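Local coordinates for protein D-alanine--D-alanine ligase (PDB 5D8D) that catalyses the ATP-dependent joining of two D-alanine molecules into D-alanyl-D-alanine, a building block of bacterial peptidoglycan, at residues W178-R182 / M257-Q261; R182-I186 / V196-Q200. Numbering follows the deposited sequence.

Contact 1: W178-R182 / M257-Q261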
loop_
_atom_site.group_PDB
_atom_site.type_symbol
_atom_site.label_atom_id
_atom_site.label_comp_id
_atom_site.label_asym_id
_atom_site.label_seq_id
_atom_site.Cartn_x
_atom_site.Cartn_y
_atom_site.Cartn_z
ATOM N N TRP A 178 -22.389 4.892 -12.204
ATOM C CA TRP A 178 -22.627 3.777 -13.142
ATOM C C TRP A 178 -22.279 4.249 -14.540
ATOM O O TRP A 178 -22.590 5.367 -14.894
ATOM C CB TRP A 178 -24.086 3.292 -13.120
ATOM C CG TRP A 178 -24.355 2.083 -13.994
ATOM C CD1 TRP A 178 -24.858 2.084 -15.266
ATOM C CD2 TRP A 178 -24.131 0.702 -13.658
ATOM N NE1 TRP A 178 -24.968 0.796 -15.740
ATOM C CE2 TRP A 178 -24.527 -0.073 -14.774
ATOM C CE3 TRP A 178 -23.634 0.044 -12.522
ATOM C CZ2 TRP A 178 -24.438 -1.481 -14.783
ATOM C CZ3 TRP A 178 -23.550 -1.357 -12.532
ATOM C CH2 TRP A 178 -23.953 -2.100 -13.656
ATOM N N ILE A 179 -21.604 3.418 -15.317
ATOM C CA ILE A 179 -21.451 3.693 -16.732
ATOM C C ILE A 179 -22.017 2.502 -17.507
ATOM O O ILE A 179 -21.788 1.338 -17.154
ATOM C CB ILE A 179 -20.005 4.098 -17.116
ATOM C CG1 ILE A 179 -19.052 2.903 -17.027
ATOM C CG2 ILE A 179 -19.572 5.336 -16.300
ATOM C CD1 ILE A 179 -17.631 3.236 -16.612
ATOM N N THR A 180 -22.823 2.814 -18.519
ATOM C CA THR A 180 -23.487 1.794 -19.304
ATOM C C THR A 180 -22.513 1.340 -20.371
ATOM O O THR A 180 -21.957 2.176 -21.134
ATOM C CB THR A 180 -24.749 2.316 -20.008
ATOM O OG1 THR A 180 -24.380 3.412 -20.858
ATOM C CG2 THR A 180 -25.820 2.748 -18.985
ATOM N N GLY A 181 -22.335 0.018 -20.415
ATOM C CA GLY A 181 -21.541 -0.607 -21.447
ATOM C C GLY A 181 -21.214 -2.057 -21.172
ATOM O O GLY A 181 -21.965 -2.776 -20.528
ATOM N N ARG A 182 -20.059 -2.464 -21.669
ATOM C CA ARG A 182 -19.580 -3.831 -21.579
ATOM C C ARG A 182 -18.276 -3.853 -20.775
ATOM O O ARG A 182 -17.479 -2.912 -20.852
ATOM C CB ARG A 182 -19.337 -4.327 -22.996
ATOM C CG ARG A 182 -20.591 -4.301 -23.870
ATOM C CD ARG A 182 -20.301 -4.853 -25.244
ATOM N NE ARG A 182 -19.302 -4.085 -25.980
ATOM C CZ ARG A 182 -18.739 -4.485 -27.127
ATOM N NH1 ARG A 182 -19.073 -5.645 -27.683
ATOM N NH2 ARG A 182 -17.841 -3.721 -27.746
ATOM N N MET A 257 -14.245 -0.995 -18.420
ATOM C CA MET A 257 -15.530 -0.790 -19.087
ATOM C C MET A 257 -15.301 -0.105 -20.450
ATOM O O MET A 257 -14.430 0.754 -20.563
ATOM C CB MET A 257 -16.373 0.133 -18.213
ATOM C CG MET A 257 -17.831 -0.229 -18.122
ATOM S SD MET A 257 -18.101 -1.719 -17.156
ATOM C CE MET A 257 -19.702 -1.378 -16.393
ATOM N N GLN A 258 -16.055 -0.479 -21.485
ATOM C CA GLN A 258 -16.264 0.442 -22.630
ATOM C C GLN A 258 -17.679 1.001 -22.606
ATOM O O GLN A 258 -18.605 0.247 -22.468
ATOM C CB GLN A 258 -16.003 -0.210 -23.981
ATOM C CG GLN A 258 -15.843 0.819 -25.130
ATOM C CD GLN A 258 -15.772 0.215 -26.536
ATOM O OE1 GLN A 258 -15.043 0.707 -27.446
ATOM N NE2 GLN A 258 -16.540 -0.844 -26.734
ATOM N N ASP A 259 -17.847 2.317 -22.729
ATOM C CA ASP A 259 -19.201 2.927 -22.670
ATOM C C ASP A 259 -19.832 2.949 -24.045
ATOM O O ASP A 259 -19.158 2.706 -25.067
ATOM C CB ASP A 259 -19.246 4.342 -22.002
ATOM C CG ASP A 259 -18.424 5.423 -22.742
ATOM O OD1 ASP A 259 -18.089 5.289 -23.940
ATOM O OD2 ASP A 259 -18.087 6.439 -22.090
ATOM N N GLU A 260 -21.119 3.270 -24.083
ATOM C CA GLU A 260 -21.845 3.284 -25.361
ATOM C C GLU A 260 -21.378 4.374 -26.341
ATOM O O GLU A 260 -21.729 4.324 -27.500
ATOM C CB GLU A 260 -23.369 3.286 -25.128
ATOM C CG GLU A 260 -23.831 1.916 -24.613
ATOM C CD GLU A 260 -25.274 1.837 -24.167
ATOM O OE1 GLU A 260 -25.868 2.878 -23.838
ATOM O OE2 GLU A 260 -25.802 0.705 -24.102
ATOM N N GLN A 261 -20.550 5.314 -25.894
ATOM C CA GLN A 261 -19.909 6.278 -26.797
ATOM C C GLN A 261 -18.467 5.893 -27.172
ATOM O O GLN A 261 -17.794 6.666 -27.853
ATOM C CB GLN A 261 -19.945 7.698 -26.187
ATOM C CG GLN A 261 -21.337 8.309 -26.034
ATOM C CD GLN A 261 -22.178 7.616 -24.948
ATOM O OE1 GLN A 261 -21.747 7.501 -23.787
ATOM N NE2 GLN A 261 -23.376 7.139 -25.322
#

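Contact 2: R182-I186 / V196-Q200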
loop_
_atom_site.group_PDB
_atom_site.type_symbol
_atom_site.label_atom_id
_atom_site.label_comp_id
_atom_site.label_asym_id
_atom_site.label_seq_id
_atom_site.Cartn_x
_atom_site.Cartn_y
_atom_site.Cartn_z
ATOM N N ARG A 182 -20.059 -2.464 -21.669
ATOM C CA ARG A 182 -19.580 -3.831 -21.579
ATOM C C ARG A 182 -18.276 -3.853 -20.775
ATOM O O ARG A 182 -17.479 -2.912 -20.852
ATOM C CB ARG A 182 -19.337 -4.327 -22.996
ATOM C CG ARG A 182 -20.591 -4.301 -23.870
ATOM C CD ARG A 182 -20.301 -4.853 -25.244
ATOM N NE ARG A 182 -19.302 -4.085 -25.980
ATOM C CZ ARG A 182 -18.739 -4.485 -27.127
ATOM N NH1 ARG A 182 -19.073 -5.645 -27.683
ATOM N NH2 ARG A 182 -17.841 -3.721 -27.746
ATOM N N GLU A 183 -18.078 -4.917 -20.002
ATOM C CA GLU A 183 -16.938 -5.054 -19.109
ATOM C C GLU A 183 -15.951 -6.047 -19.667
ATOM O O GLU A 183 -16.346 -7.099 -20.155
ATOM C CB GLU A 183 -17.407 -5.514 -17.742
ATOM C CG GLU A 183 -16.371 -5.282 -16.662
ATOM C CD GLU A 183 -16.831 -5.721 -15.296
ATOM O OE1 GLU A 183 -18.066 -5.710 -15.081
ATOM O OE2 GLU A 183 -15.943 -6.047 -14.445
ATOM N N PHE A 184 -14.673 -5.694 -19.594
ATOM C CA PHE A 184 -13.571 -6.504 -20.112
ATOM C C PHE A 184 -12.513 -6.787 -19.056
ATOM O O PHE A 184 -12.399 -6.018 -18.120
ATOM C CB PHE A 184 -12.923 -5.778 -21.282
ATOM C CG PHE A 184 -13.885 -5.474 -22.370
ATOM C CD1 PHE A 184 -14.678 -4.330 -22.314
ATOM C CD2 PHE A 184 -14.057 -6.358 -23.425
ATOM C CE1 PHE A 184 -15.586 -4.044 -23.321
ATOM C CE2 PHE A 184 -14.966 -6.077 -24.439
ATOM C CZ PHE A 184 -15.734 -4.924 -24.388
ATOM N N THR A 185 -11.772 -7.901 -19.183
ATOM C CA THR A 185 -10.589 -8.130 -18.362
ATOM C C THR A 185 -9.389 -8.266 -19.257
ATOM O O THR A 185 -9.432 -8.860 -20.324
ATOM C CB THR A 185 -10.734 -9.290 -17.359
ATOM O OG1 THR A 185 -9.782 -9.131 -16.290
ATOM C CG2 THR A 185 -10.498 -10.592 -17.950
ATOM N N ILE A 186 -8.305 -7.655 -18.835
ATOM C CA ILE A 186 -7.055 -7.681 -19.592
ATOM C C ILE A 186 -6.045 -8.318 -18.674
ATOM O O ILE A 186 -5.724 -7.755 -17.663
ATOM C CB ILE A 186 -6.665 -6.265 -19.996
ATOM C CG1 ILE A 186 -7.753 -5.741 -20.920
ATOM C CG2 ILE A 186 -5.302 -6.264 -20.683
ATOM C CD1 ILE A 186 -8.926 -5.090 -20.230
ATOM N N VAL A 196 -7.706 -9.627 -24.835
ATOM C CA VAL A 196 -8.737 -9.169 -23.889
ATOM C C VAL A 196 -9.901 -10.157 -23.841
ATOM O O VAL A 196 -10.083 -10.938 -24.757
ATOM C CB VAL A 196 -9.138 -7.651 -24.009
ATOM C CG1 VAL A 196 -8.307 -6.860 -24.992
ATOM C CG2 VAL A 196 -10.607 -7.424 -24.210
ATOM N N ILE A 197 -10.649 -10.148 -22.740
ATOM C CA ILE A 197 -11.763 -11.032 -22.570
ATOM C C ILE A 197 -12.966 -10.237 -22.111
ATOM O O ILE A 197 -12.863 -9.586 -21.088
ATOM C CB ILE A 197 -11.453 -12.098 -21.525
ATOM C CG1 ILE A 197 -10.341 -13.001 -22.045
ATOM C CG2 ILE A 197 -12.727 -12.920 -21.210
ATOM C CD1 ILE A 197 -9.931 -14.098 -21.067
ATOM N N ARG A 198 -14.097 -10.314 -22.823
ATOM C CA ARG A 198 -15.365 -9.750 -22.330
ATOM C C ARG A 198 -15.928 -10.594 -21.180
ATOM O O ARG A 198 -15.872 -11.813 -21.220
ATOM C CB ARG A 198 -16.431 -9.697 -23.444
ATOM C CG ARG A 198 -17.627 -8.769 -23.149
ATOM C CD ARG A 198 -18.882 -9.091 -23.959
ATOM N NE ARG A 198 -18.481 -9.589 -25.262
ATOM C CZ ARG A 198 -18.876 -10.705 -25.856
ATOM N NH1 ARG A 198 -19.815 -11.470 -25.336
ATOM N NH2 ARG A 198 -18.332 -11.021 -27.036
ATOM N N LEU A 199 -16.515 -9.938 -20.189
ATOM C CA LEU A 199 -17.071 -10.601 -19.008
ATOM C C LEU A 199 -18.587 -10.710 -19.006
ATOM O O LEU A 199 -19.261 -10.095 -19.814
ATOM C CB LEU A 199 -16.652 -9.826 -17.769
ATOM C CG LEU A 199 -15.157 -9.738 -17.483
ATOM C CD1 LEU A 199 -14.959 -8.836 -16.289
ATOM C CD2 LEU A 199 -14.610 -11.109 -17.164
ATOM N N GLN A 200 -19.100 -11.491 -18.055
ATOM C CA GLN A 200 -20.532 -11.750 -17.894
ATOM C C GLN A 200 -20.805 -12.349 -16.512
ATOM O O GLN A 200 -21.805 -12.028 -15.870
ATOM C CB GLN A 200 -21.042 -12.701 -19.005
ATOM C CG GLN A 200 -22.383 -12.293 -19.620
ATOM C CD GLN A 200 -22.342 -10.904 -20.270
ATOM O OE1 GLN A 200 -21.805 -10.733 -21.375
ATOM N NE2 GLN A 200 -22.895 -9.899 -19.575
#

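Contact 1: W178-R182 / M257-Q261
The W178 ring stays beside the pairing, CZ2 5.0 Å from M257 CE, and makes a cation-pi contact with K152. I179 is the first to engage: its CG1 packs 3.5 Å from CG of M257, and W265 of the adjoining strand 264-270 touches both side chains. At T180 the backbone O receives a weak hydrogen bond from E260 N (3.3 Å) and a CA-H...O contact from D259 CA (3.2 Å), while OG1 gives a second weak bond to E260 OE1 (3.4 Å). G181 begins strand 181-189, which runs antiparallel to strand 252-259 in the four-stranded sheet of the ATP-grasp domain; 178-182 falls within the predicted ATP-binding region. G181 and D259 form a non-hydrogen-bonded pair with CA atoms 4.4 Å apart. A CB on G181 would clash with Q258 O, which instead lies 3.2 Å from G181 CA in a CA-H...O contact. R182 continues the ladder as a hydrogen-bonded pair with Q258: R182 N donates to Q258 O (3.2 Å), and Q258 N to R182 O (2.9 Å). The R182 and Q258 side chains share one sheet face, where both touch L227 and R182 NH2 bonds to the carbonyl of G226.

Contact 2: R182-I186 / V196-Q200
Three backbone hydrogen bonds join the two segments. T185 and I197 exchange a reciprocal pair, T185 N to I197 O at 2.8 Å and I197 N to T185 O at 3.0 Å; two residues along, L199 N donates to E183 O at 2.8 Å, carrying the pairing past the end of strand 192-198. Between these bonds F184 faces R198 as a non-hydrogen-bonded pair, CA atoms 4.3 Å apart, with F184 CA making a CA-H...O contact to I197 O (3.3 Å). This is the ladder of an antiparallel beta hairpin, strands 181-189 and 192-198, at one side of the four-stranded sheet in the ATP-grasp domain. The T185 hydroxyl is hydrogen-bonded to D255, a predicted ligand of the first magnesium, while R198 NE bonds to C225 O. On the face bearing F184 and R198, F184 CD2 packs 3.7 Å from V196 CG2, and F184 CE2 lies 4.0 Å from R198 CG; helix 229-245 covers this face through L235, which meets F184 and I186. I186 CG1 adds a contact with V196 CB at 3.9 Å. On the other face T185 CG2 approaches I197 CB (4.0 Å) and L199 CD2 (4.2 Å), with helix 280-286 against I197 and L199. E183 OE2 comes within 3.5 Å of L199 CD1.

Overall arrangement
Strand 181-189 is common to both contacts: contact 1 pairs its beginning with the end of strand 252-259, and contact 2 pairs its next residues with strand 192-198 on its other edge. R182 belongs to both, and the centres lie 12 Å apart. Along the chain contact 2 closes locally as a hairpin, whereas contact 1 spans 74 intervening residues. The sheet order is 192-198, 181-189, 252-259, 264-270. Packing of M257 SD on E183 CB (3.9 Å) and Q258 CB on F184 CE1 (3.9 Å) connects the contacts directly. The inner strands thus join the predicted ATP-binding region to the strand carrying D255, a predicted magnesium ligand.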